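Local coordinates for inactive PncC family protein (Escherichia coli O157:H7, PDB 5KOL), which is of unknown function and belongs to the CinA family, but probably lacks the nicotinamide-nucleotide (NMN) amidohydrolase activity, at residues K73-S83 / V94-R105; F134-Y143 / F163-L172. All coordinates share one frame; numbering follows the deposited sequence.

Interaction 1: K73-S83 / V94-R105; sequences KMKILSVSQQS and VAAEMATGAIER
Leu77, Glu97 and Arg105 carry most of this contact. Leu77 lies along helix 92-106 where Gly101 lets the two backbones come close, the Leu77 and Gly101 CA atoms being 4.3 Å apart. Leu77 CD1 packs on Met98 CG at 3.9 Å, while CD2 rests against the backbone of Ala102. Leu77 O receives a CA-H...O contact from Gly101 CA at 3.4 Å. A water bridges Leu77 O and Glu97 O.

Arg105 closes one end. Its chain bends at chi2 (-90°), which brings the guanidinium edge to the C-terminal carbonyls of helix 70-76. Arg105 NE donates to Ile76 O at 2.8 Å, and Arg105 NH2 donates to Lys75 O at 3.0 Å, in the guanidinium plane. In this conformer the two bonds hold the guanidinium against the last carbonyls of helix 70-76.

Glu97 closes the other end with an extended chain. Glu97 OE2 accepts from Ser80 N at 3.2 Å, met from above the carboxylate plane, and Glu97 OE1 lies 2.6 Å from Ser83 OG. Between the ends, Val79 CG2 packs on Met98 CG at 3.8 Å.

Ser80 N-caps helix 81-87, its OG accepting from Ser83 N. The turn between helices 70-76 and 81-87 packs across helix 92-106 at Gly101.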
loop_
_atom_site.group_PDB
_atom_site.type_symbol
_atom_site.label_atom_id
_atom_site.label_comp_id
_atom_site.label_asym_id
_atom_site.label_seq_id
_atom_site.Cartn_x
_atom_site.Cartn_y
_atom_site.Cartn_z
ATOM N N LYS A 73 5.148 -11.865 1.350
ATOM C CA LYS A 73 4.192 -12.392 2.314
ATOM C C LYS A 73 4.906 -13.086 3.471
ATOM O O LYS A 73 4.519 -12.933 4.635
ATOM C CB LYS A 73 3.219 -13.351 1.627
ATOM C CG LYS A 73 2.223 -12.657 0.650
ATOM C CD LYS A 73 1.490 -13.672 -0.245
ATOM C CE LYS A 73 0.492 -13.005 -1.224
ATOM N NZ LYS A 73 1.222 -12.290 -2.338
ATOM N N MET A 74 5.959 -13.840 3.165
ATOM C CA MET A 74 6.700 -14.555 4.205
ATOM C C MET A 74 7.461 -13.599 5.121
ATOM O O MET A 74 7.542 -13.828 6.334
ATOM C CB MET A 74 7.666 -15.540 3.544
ATOM C CG MET A 74 6.940 -16.614 2.748
ATOM S SD MET A 74 7.934 -18.044 2.344
ATOM C CE MET A 74 8.855 -17.451 0.933
ATOM N N LYS A 75 8.064 -12.549 4.557
ATOM C CA LYS A 75 8.923 -11.684 5.355
ATOM C C LYS A 75 8.117 -10.665 6.151
ATOM O O LYS A 75 8.406 -10.428 7.330
ATOM C CB LYS A 75 9.934 -10.964 4.461
ATOM C CG LYS A 75 10.919 -10.118 5.252
ATOM C CD LYS A 75 12.188 -9.884 4.493
ATOM C CE LYS A 75 13.336 -9.462 5.418
ATOM N NZ LYS A 75 12.851 -8.709 6.610
ATOM N N ILE A 76 7.127 -10.033 5.515
ATOM C CA ILE A 76 6.397 -8.943 6.154
ATOM C C ILE A 76 5.247 -9.472 7.014
ATOM O O ILE A 76 4.969 -8.938 8.096
ATOM C CB ILE A 76 5.883 -7.958 5.076
ATOM C CG1 ILE A 76 7.034 -7.468 4.192
ATOM C CG2 ILE A 76 5.125 -6.790 5.717
ATOM C CD1 ILE A 76 8.246 -6.990 4.954
ATOM N N LEU A 77 4.535 -10.492 6.549
ATOM C CA LEU A 77 3.306 -10.911 7.219
ATOM C C LEU A 77 3.434 -12.278 7.874
ATOM O O LEU A 77 2.432 -12.832 8.332
ATOM C CB LEU A 77 2.138 -10.912 6.237
ATOM C CG LEU A 77 1.927 -9.524 5.621
ATOM C CD1 LEU A 77 0.925 -9.605 4.487
ATOM C CD2 LEU A 77 1.477 -8.524 6.682
ATOM N N SER A 78 4.639 -12.840 7.912
ATOM C CA SER A 78 4.881 -14.114 8.589
ATOM C C SER A 78 3.962 -15.216 8.065
ATOM O O SER A 78 3.569 -16.111 8.813
ATOM C CB SER A 78 4.737 -13.972 10.108
ATOM O OG SER A 78 5.138 -15.153 10.793
ATOM N N VAL A 79 3.589 -15.139 6.785
ATOM C CA VAL A 79 2.946 -16.271 6.121
ATOM C C VAL A 79 3.966 -17.398 6.012
ATOM O O VAL A 79 5.104 -17.185 5.567
ATOM C CB VAL A 79 2.434 -15.869 4.731
ATOM C CG1 VAL A 79 1.902 -17.096 3.994
ATOM C CG2 VAL A 79 1.360 -14.754 4.825
ATOM N N SER A 80 3.584 -18.603 6.429
ATOM C CA SER A 80 4.551 -19.691 6.478
ATOM C C SER A 80 4.802 -20.252 5.083
ATOM O O SER A 80 3.882 -20.383 4.269
ATOM C CB SER A 80 4.080 -20.810 7.413
ATOM O OG SER A 80 3.167 -21.670 6.759
ATOM N N GLN A 81 6.069 -20.571 4.817
ATOM C CA GLN A 81 6.458 -21.234 3.578
ATOM C C GLN A 81 5.662 -22.512 3.346
ATOM O O GLN A 81 5.261 -22.794 2.215
ATOM C CB GLN A 81 7.961 -21.548 3.611
ATOM C CG GLN A 81 8.554 -21.982 2.284
ATOM C CD GLN A 81 9.995 -22.469 2.432
ATOM O OE1 GLN A 81 10.260 -23.448 3.113
ATOM N NE2 GLN A 81 10.923 -21.759 1.823
ATOM N N GLN A 82 5.447 -23.312 4.397
ATOM C CA GLN A 82 4.659 -24.533 4.240
ATOM C C GLN A 82 3.255 -24.237 3.716
ATOM O O GLN A 82 2.749 -24.949 2.839
ATOM C CB GLN A 82 4.592 -25.288 5.566
ATOM C CG GLN A 82 5.995 -25.656 6.093
ATOM C CD GLN A 82 6.504 -24.755 7.232
ATOM O OE1 GLN A 82 6.707 -23.540 7.059
ATOM N NE2 GLN A 82 6.781 -25.369 8.387
ATOM N N SER A 83 2.606 -23.196 4.233
ATOM C CA SER A 83 1.242 -22.916 3.796
ATOM C C SER A 83 1.205 -22.492 2.328
ATOM O O SER A 83 0.268 -22.854 1.603
ATOM C CB SER A 83 0.606 -21.851 4.688
ATOM O OG SER A 83 1.186 -20.578 4.484
ATOM N N VAL A 94 -3.712 -18.780 3.317
ATOM C CA VAL A 94 -2.772 -17.667 3.220
ATOM C C VAL A 94 -3.476 -16.340 3.523
ATOM O O VAL A 94 -2.931 -15.457 4.206
ATOM C CB VAL A 94 -2.104 -17.676 1.830
ATOM C CG1 VAL A 94 -1.339 -16.379 1.584
ATOM C CG2 VAL A 94 -1.168 -18.891 1.715
ATOM N N ALA A 95 -4.705 -16.190 3.053
ATOM C CA ALA A 95 -5.471 -14.988 3.384
ATOM C C ALA A 95 -5.586 -14.819 4.900
ATOM O O ALA A 95 -5.333 -13.735 5.442
ATOM C CB ALA A 95 -6.862 -15.081 2.733
ATOM N N ALA A 96 -5.960 -15.896 5.605
ATOM C CA ALA A 96 -6.062 -15.842 7.059
ATOM C C ALA A 96 -4.736 -15.429 7.695
ATOM O O ALA A 96 -4.698 -14.543 8.562
ATOM C CB ALA A 96 -6.539 -17.197 7.601
ATOM N N GLU A 97 -3.629 -16.050 7.272
ATOM C CA GLU A 97 -2.323 -15.652 7.807
ATOM C C GLU A 97 -1.975 -14.210 7.474
ATOM O O GLU A 97 -1.302 -13.540 8.273
ATOM C CB GLU A 97 -1.207 -16.568 7.303
ATOM C CG GLU A 97 -1.359 -17.998 7.726
ATOM C CD GLU A 97 -0.230 -18.839 7.197
ATOM O OE1 GLU A 97 -0.424 -19.368 6.091
ATOM O OE2 GLU A 97 0.809 -18.978 7.876
ATOM N N MET A 98 -2.360 -13.717 6.289
ATOM C CA MET A 98 -2.053 -12.316 6.020
ATOM C C MET A 98 -2.804 -11.408 6.979
ATOM O O MET A 98 -2.267 -10.389 7.422
ATOM C CB MET A 98 -2.360 -11.896 4.578
ATOM C CG MET A 98 -1.484 -12.525 3.510
ATOM S SD MET A 98 -2.150 -12.378 1.815
ATOM C CE MET A 98 -2.081 -10.572 1.606
ATOM N N ALA A 99 -4.047 -11.769 7.313
ATOM C CA ALA A 99 -4.840 -10.962 8.235
ATOM C C ALA A 99 -4.248 -10.975 9.646
ATOM O O ALA A 99 -4.256 -9.949 10.336
ATOM C CB ALA A 99 -6.285 -11.460 8.256
ATOM N N THR A 100 -3.753 -12.128 10.112
ATOM C CA THR A 100 -3.159 -12.140 11.445
ATOM C C THR A 100 -1.759 -11.548 11.446
ATOM O O THR A 100 -1.357 -10.932 12.442
ATOM C CB THR A 100 -3.123 -13.560 12.030
ATOM O OG1 THR A 100 -2.376 -14.428 11.171
ATOM C CG2 THR A 100 -4.532 -14.109 12.203
ATOM N N GLY A 101 -1.007 -11.712 10.349
ATOM C CA GLY A 101 0.291 -11.062 10.256
ATOM C C GLY A 101 0.197 -9.548 10.310
ATOM O O GLY A 101 1.019 -8.892 10.955
ATOM N N ALA A 102 -0.803 -8.966 9.633
ATOM C CA ALA A 102 -0.941 -7.512 9.678
ATOM C C ALA A 102 -1.276 -7.041 11.086
ATOM O O ALA A 102 -0.754 -6.015 11.548
ATOM C CB ALA A 102 -2.012 -7.043 8.683
ATOM N N ILE A 103 -2.151 -7.770 11.777
ATOM C CA ILE A 103 -2.474 -7.455 13.166
ATOM C C ILE A 103 -1.194 -7.386 13.985
ATOM O O ILE A 103 -0.947 -6.412 14.707
ATOM C CB ILE A 103 -3.475 -8.485 13.727
ATOM C CG1 ILE A 103 -4.846 -8.346 13.036
ATOM C CG2 ILE A 103 -3.632 -8.365 15.255
ATOM C CD1 ILE A 103 -5.719 -7.211 13.564
ATOM N N GLU A 104 -0.311 -8.375 13.799
ATOM C CA GLU A 104 0.919 -8.450 14.590
ATOM C C GLU A 104 1.854 -7.284 14.284
ATOM O O GLU A 104 2.363 -6.619 15.196
ATOM C CB GLU A 104 1.646 -9.771 14.326
ATOM C CG GLU A 104 0.867 -11.042 14.649
ATOM C CD GLU A 104 1.527 -12.304 14.084
ATOM O OE1 GLU A 104 0.886 -13.374 14.122
ATOM O OE2 GLU A 104 2.688 -12.233 13.615
ATOM N N ARG A 105 2.121 -7.050 12.998
ATOM C CA ARG A 105 3.069 -6.011 12.603
ATOM C C ARG A 105 2.582 -4.622 13.004
ATOM O O ARG A 105 3.382 -3.768 13.395
ATOM C CB ARG A 105 3.301 -6.073 11.093
ATOM C CG ARG A 105 4.287 -7.127 10.634
ATOM C CD ARG A 105 5.695 -6.563 10.594
ATOM N NE ARG A 105 6.611 -7.405 9.832
ATOM C CZ ARG A 105 7.883 -7.098 9.598
ATOM N NH1 ARG A 105 8.381 -5.962 10.065
ATOM N NH2 ARG A 105 8.655 -7.922 8.901
HETATM O O HOH W 1 0.793 -14.365 10.073
#

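Interaction 2: F134-Y143 / F163-L172; sequences FAWHIKGQNY and FALAQLLQLL
Trp136 is the large bump of this contact, and helix 153-171 forms the hollow that takes it. The indole points from strand 131-138 into the groove between Ala164, Gln167, Leu168 and Leu171. Gln167 CG and Leu171 CD1 sit over the same ring face, each offset toward the rim. Gln167 CG makes a CH-pi contact, 3.9 Å from the centroid of the Trp136 six-membered ring. Leu168 CB comes up beside Trp136 CD1 at 3.9 Å.

At the indole edge, Trp136 NE1 donates to Ala164 O at 3.0 Å. The bond is fairly straight, lies in the carbonyl plane and uses a lone pair. Phe163 CE2 meets the same ring edge-on near CH2.

Phe163 also turns its edge to the face of Phe134. The ring planes are 58° apart, and Phe163 CD2 stands over the centre of the Phe134 ring. Phe163 reaches that place because its CG is anti to the backbone N (chi1 177°). Ala164 CB packs against CD2 and CE2 of Phe134.

Farther along the strand, Ile138 CD1 wedges between Leu168 and Leu171. Ile138 CD1 lies 3.5 Å from Leu171 CB, a close approach for two carbons, and 3.7 Å from Leu168 CD1. Ile138 CG2 meets Leu172 CD2, and Leu171 CD1 also reaches Tyr143 CB on the next strand.

The Gln167 amide is held by Lys8 O and Val10 N, and its CB and CG pack on the indole. Strand 134-138 and helix 163-171 run at 41° to each other, and alternate strand residues face the helix. The chemistry is mainly apolar and aromatic. The single direct hydrogen bond across it satisfies the buried indole N-H and fixes how the ring sits on the helix.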
loop_
_atom_site.group_PDB
_atom_site.type_symbol
_atom_site.label_atom_id
_atom_site.label_comp_id
_atom_site.label_asym_id
_atom_site.label_seq_id
_atom_site.Cartn_x
_atom_site.Cartn_y
_atom_site.Cartn_z
ATOM N N PHE A 134 -10.541 -13.755 0.765
ATOM C CA PHE A 134 -10.533 -12.638 1.696
ATOM C C PHE A 134 -10.430 -13.168 3.113
ATOM O O PHE A 134 -10.911 -14.260 3.402
ATOM C CB PHE A 134 -11.813 -11.805 1.579
ATOM C CG PHE A 134 -12.060 -11.225 0.209
ATOM C CD1 PHE A 134 -12.659 -11.982 -0.782
ATOM C CD2 PHE A 134 -11.753 -9.903 -0.055
ATOM C CE1 PHE A 134 -12.907 -11.442 -2.049
ATOM C CE2 PHE A 134 -12.002 -9.339 -1.314
ATOM C CZ PHE A 134 -12.580 -10.113 -2.310
ATOM N N ALA A 135 -9.843 -12.379 4.010
ATOM C CA ALA A 135 -9.893 -12.718 5.430
ATOM C C ALA A 135 -10.048 -11.446 6.254
ATOM O O ALA A 135 -9.560 -10.374 5.869
ATOM C CB ALA A 135 -8.634 -13.510 5.878
ATOM N N TRP A 136 -10.748 -11.570 7.387
ATOM C CA TRP A 136 -10.919 -10.478 8.340
ATOM C C TRP A 136 -10.651 -10.973 9.754
ATOM O O TRP A 136 -11.131 -12.039 10.139
ATOM C CB TRP A 136 -12.340 -9.896 8.303
ATOM C CG TRP A 136 -12.796 -9.472 6.924
ATOM C CD1 TRP A 136 -12.777 -8.216 6.407
ATOM C CD2 TRP A 136 -13.337 -10.323 5.903
ATOM N NE1 TRP A 136 -13.271 -8.222 5.114
ATOM C CE2 TRP A 136 -13.627 -9.506 4.787
ATOM C CE3 TRP A 136 -13.634 -11.693 5.837
ATOM C CZ2 TRP A 136 -14.171 -10.016 3.614
ATOM C CZ3 TRP A 136 -14.172 -12.200 4.668
ATOM C CH2 TRP A 136 -14.435 -11.365 3.572
ATOM N N HIS A 137 -9.926 -10.172 10.531
ATOM C CA HIS A 137 -9.702 -10.419 11.950
ATOM C C HIS A 137 -10.512 -9.396 12.732
ATOM O O HIS A 137 -10.342 -8.188 12.537
ATOM C CB HIS A 137 -8.222 -10.308 12.310
ATOM C CG HIS A 137 -7.936 -10.517 13.769
ATOM N ND1 HIS A 137 -7.431 -11.700 14.268
ATOM C CD2 HIS A 137 -8.077 -9.692 14.835
ATOM C CE1 HIS A 137 -7.280 -11.596 15.577
ATOM N NE2 HIS A 137 -7.661 -10.387 15.947
ATOM N N ILE A 138 -11.401 -9.874 13.594
ATOM C CA ILE A 138 -12.213 -9.008 14.442
ATOM C C ILE A 138 -12.304 -9.633 15.819
ATOM O O ILE A 138 -12.641 -10.816 15.942
ATOM C CB ILE A 138 -13.634 -8.801 13.895
ATOM C CG1 ILE A 138 -13.614 -8.608 12.387
ATOM C CG2 ILE A 138 -14.298 -7.639 14.623
ATOM C CD1 ILE A 138 -14.948 -8.765 11.744
ATOM N N LYS A 139 -12.032 -8.834 16.850
ATOM C CA LYS A 139 -12.186 -9.245 18.245
ATOM C C LYS A 139 -11.550 -10.613 18.503
ATOM O O LYS A 139 -12.189 -11.540 19.000
ATOM C CB LYS A 139 -13.665 -9.241 18.645
ATOM C CG LYS A 139 -14.304 -7.847 18.642
ATOM C CD LYS A 139 -15.825 -7.915 18.789
ATOM C CE LYS A 139 -16.463 -6.523 18.780
ATOM N NZ LYS A 139 -16.976 -6.129 17.429
ATOM N N GLY A 140 -10.271 -10.742 18.147
ATOM C CA GLY A 140 -9.553 -11.985 18.375
ATOM C C GLY A 140 -9.989 -13.162 17.531
ATOM O O GLY A 140 -9.513 -14.278 17.757
ATOM N N GLN A 141 -10.868 -12.950 16.556
ATOM C CA GLN A 141 -11.439 -14.007 15.738
ATOM C C GLN A 141 -11.144 -13.728 14.269
ATOM O O GLN A 141 -11.044 -12.569 13.850
ATOM C CB GLN A 141 -12.962 -14.114 15.973
ATOM C CG GLN A 141 -13.696 -15.132 15.107
ATOM C CD GLN A 141 -13.115 -16.536 15.198
ATOM O OE1 GLN A 141 -12.596 -16.943 16.239
ATOM N NE2 GLN A 141 -13.210 -17.286 14.104
ATOM N N ASN A 142 -11.006 -14.798 13.488
ATOM C CA ASN A 142 -10.657 -14.695 12.076
ATOM C C ASN A 142 -11.771 -15.272 11.208
ATOM O O ASN A 142 -12.363 -16.305 11.550
ATOM C CB ASN A 142 -9.335 -15.413 11.811
ATOM C CG ASN A 142 -8.185 -14.766 12.537
ATOM O OD1 ASN A 142 -7.850 -13.607 12.270
ATOM N ND2 ASN A 142 -7.562 -15.505 13.452
ATOM N N TYR A 143 -12.060 -14.589 10.094
ATOM C CA TYR A 143 -13.080 -14.993 9.133
ATOM C C TYR A 143 -12.503 -14.999 7.723
ATOM O O TYR A 143 -11.595 -14.226 7.412
ATOM C CB TYR A 143 -14.292 -14.043 9.175
ATOM C CG TYR A 143 -14.839 -13.871 10.573
ATOM C CD1 TYR A 143 -14.275 -12.950 11.448
ATOM C CD2 TYR A 143 -15.897 -14.638 11.024
ATOM C CE1 TYR A 143 -14.757 -12.794 12.732
ATOM C CE2 TYR A 143 -16.390 -14.486 12.307
ATOM C CZ TYR A 143 -15.816 -13.561 13.157
ATOM O OH TYR A 143 -16.294 -13.402 14.441
ATOM N N PHE A 163 -15.828 -5.188 -2.049
ATOM C CA PHE A 163 -16.321 -6.338 -1.292
ATOM C C PHE A 163 -15.613 -6.462 0.059
ATOM O O PHE A 163 -16.246 -6.741 1.082
ATOM C CB PHE A 163 -16.128 -7.621 -2.103
ATOM C CG PHE A 163 -16.547 -8.850 -1.368
ATOM C CD1 PHE A 163 -17.877 -9.223 -1.334
ATOM C CD2 PHE A 163 -15.610 -9.637 -0.698
ATOM C CE1 PHE A 163 -18.292 -10.338 -0.653
ATOM C CE2 PHE A 163 -16.018 -10.768 -0.009
ATOM C CZ PHE A 163 -17.356 -11.118 0.023
ATOM N N ALA A 164 -14.287 -6.296 0.067
ATOM C CA ALA A 164 -13.518 -6.387 1.310
ATOM C C ALA A 164 -14.061 -5.440 2.379
ATOM O O ALA A 164 -14.174 -5.805 3.562
ATOM C CB ALA A 164 -12.043 -6.075 1.021
ATOM N N LEU A 165 -14.414 -4.222 1.967
ATOM C CA LEU A 165 -14.970 -3.213 2.866
ATOM C C LEU A 165 -16.398 -3.560 3.276
ATOM O O LEU A 165 -16.745 -3.523 4.465
ATOM C CB LEU A 165 -14.935 -1.849 2.158
ATOM C CG LEU A 165 -13.529 -1.307 1.813
ATOM C CD1 LEU A 165 -13.642 -0.027 1.017
ATOM C CD2 LEU A 165 -12.719 -1.040 3.072
ATOM N N ALA A 166 -17.256 -3.864 2.295
ATOM C CA ALA A 166 -18.662 -4.133 2.587
ATOM C C ALA A 166 -18.826 -5.348 3.492
ATOM O O ALA A 166 -19.709 -5.375 4.365
ATOM C CB ALA A 166 -19.438 -4.322 1.279
ATOM N N GLN A 167 -18.003 -6.382 3.286
ATOM C CA GLN A 167 -18.135 -7.561 4.135
ATOM C C GLN A 167 -17.636 -7.291 5.550
ATOM O O GLN A 167 -18.125 -7.908 6.497
ATOM C CB GLN A 167 -17.400 -8.768 3.532
ATOM C CG GLN A 167 -17.650 -10.086 4.314
ATOM C CD GLN A 167 -19.049 -10.660 4.097
ATOM O OE1 GLN A 167 -19.582 -10.653 2.972
ATOM N NE2 GLN A 167 -19.656 -11.154 5.169
ATOM N N LEU A 168 -16.659 -6.399 5.732
ATOM C CA LEU A 168 -16.305 -6.042 7.099
ATOM C C LEU A 168 -17.485 -5.377 7.799
ATOM O O LEU A 168 -17.755 -5.642 8.974
ATOM C CB LEU A 168 -15.059 -5.158 7.117
ATOM C CG LEU A 168 -14.683 -4.707 8.535
ATOM C CD1 LEU A 168 -14.438 -5.919 9.465
ATOM C CD2 LEU A 168 -13.435 -3.857 8.478
ATOM N N LEU A 169 -18.219 -4.527 7.076
ATOM C CA LEU A 169 -19.431 -3.931 7.617
ATOM C C LEU A 169 -20.413 -5.009 8.070
ATOM O O LEU A 169 -20.977 -4.925 9.164
ATOM C CB LEU A 169 -20.056 -3.024 6.555
ATOM C CG LEU A 169 -19.298 -1.691 6.424
ATOM C CD1 LEU A 169 -19.841 -0.824 5.294
ATOM C CD2 LEU A 169 -19.431 -0.936 7.743
ATOM N N GLN A 170 -20.626 -6.031 7.231
ATOM C CA GLN A 170 -21.525 -7.122 7.596
ATOM C C GLN A 170 -21.053 -7.806 8.870
ATOM O O GLN A 170 -21.842 -8.069 9.780
ATOM C CB GLN A 170 -21.616 -8.142 6.456
ATOM C CG GLN A 170 -22.359 -9.439 6.826
ATOM C CD GLN A 170 -23.832 -9.209 7.145
ATOM O OE1 GLN A 170 -24.412 -9.836 8.047
ATOM N NE2 GLN A 170 -24.441 -8.305 6.406
ATOM N N LEU A 171 -19.752 -8.094 8.953
ATOM C CA LEU A 171 -19.233 -8.803 10.112
ATOM C C LEU A 171 -19.249 -7.940 11.372
ATOM O O LEU A 171 -19.163 -8.482 12.477
ATOM C CB LEU A 171 -17.812 -9.300 9.812
ATOM C CG LEU A 171 -17.708 -10.335 8.686
ATOM C CD1 LEU A 171 -16.253 -10.710 8.383
ATOM C CD2 LEU A 171 -18.520 -11.584 9.016
ATOM N N LEU A 172 -19.361 -6.620 11.236
ATOM C CA LEU A 172 -19.405 -5.726 12.388
ATOM C C LEU A 172 -20.814 -5.517 12.930
ATOM O O LEU A 172 -20.980 -4.822 13.938
ATOM C CB LEU A 172 -18.789 -4.370 12.028
ATOM C CG LEU A 172 -17.266 -4.330 11.950
ATOM C CD1 LEU A 172 -16.791 -2.953 11.497
ATOM C CD2 LEU A 172 -16.659 -4.708 13.304
HETATM O O HOH W 2 -19.248 -5.907 16.500
#

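In the fold
Interactions 1 and 2 follow one another along the chain, and their centres lie about 16 Å apart. They meet through strand 131-138, whose side chains alternate between two layers. Phe134, Trp136 and Ile138 face helix 153-171 in interaction 2, whereas Ala135 and His137 face helix 92-106 of interaction 1. Ala135 CB approaches Ala95 O to 3.3 Å, and Ile103 CD1 lies 3.7 Å from His137 CD2. The mixed sheet is therefore sandwiched by helices, an alpha/beta/alpha layering. Interaction 1 also borders the dimer interface, where Lys75 NZ bonds to Arg105 O of the second subunit; no other chain of the assembly touches the segments of interaction 2.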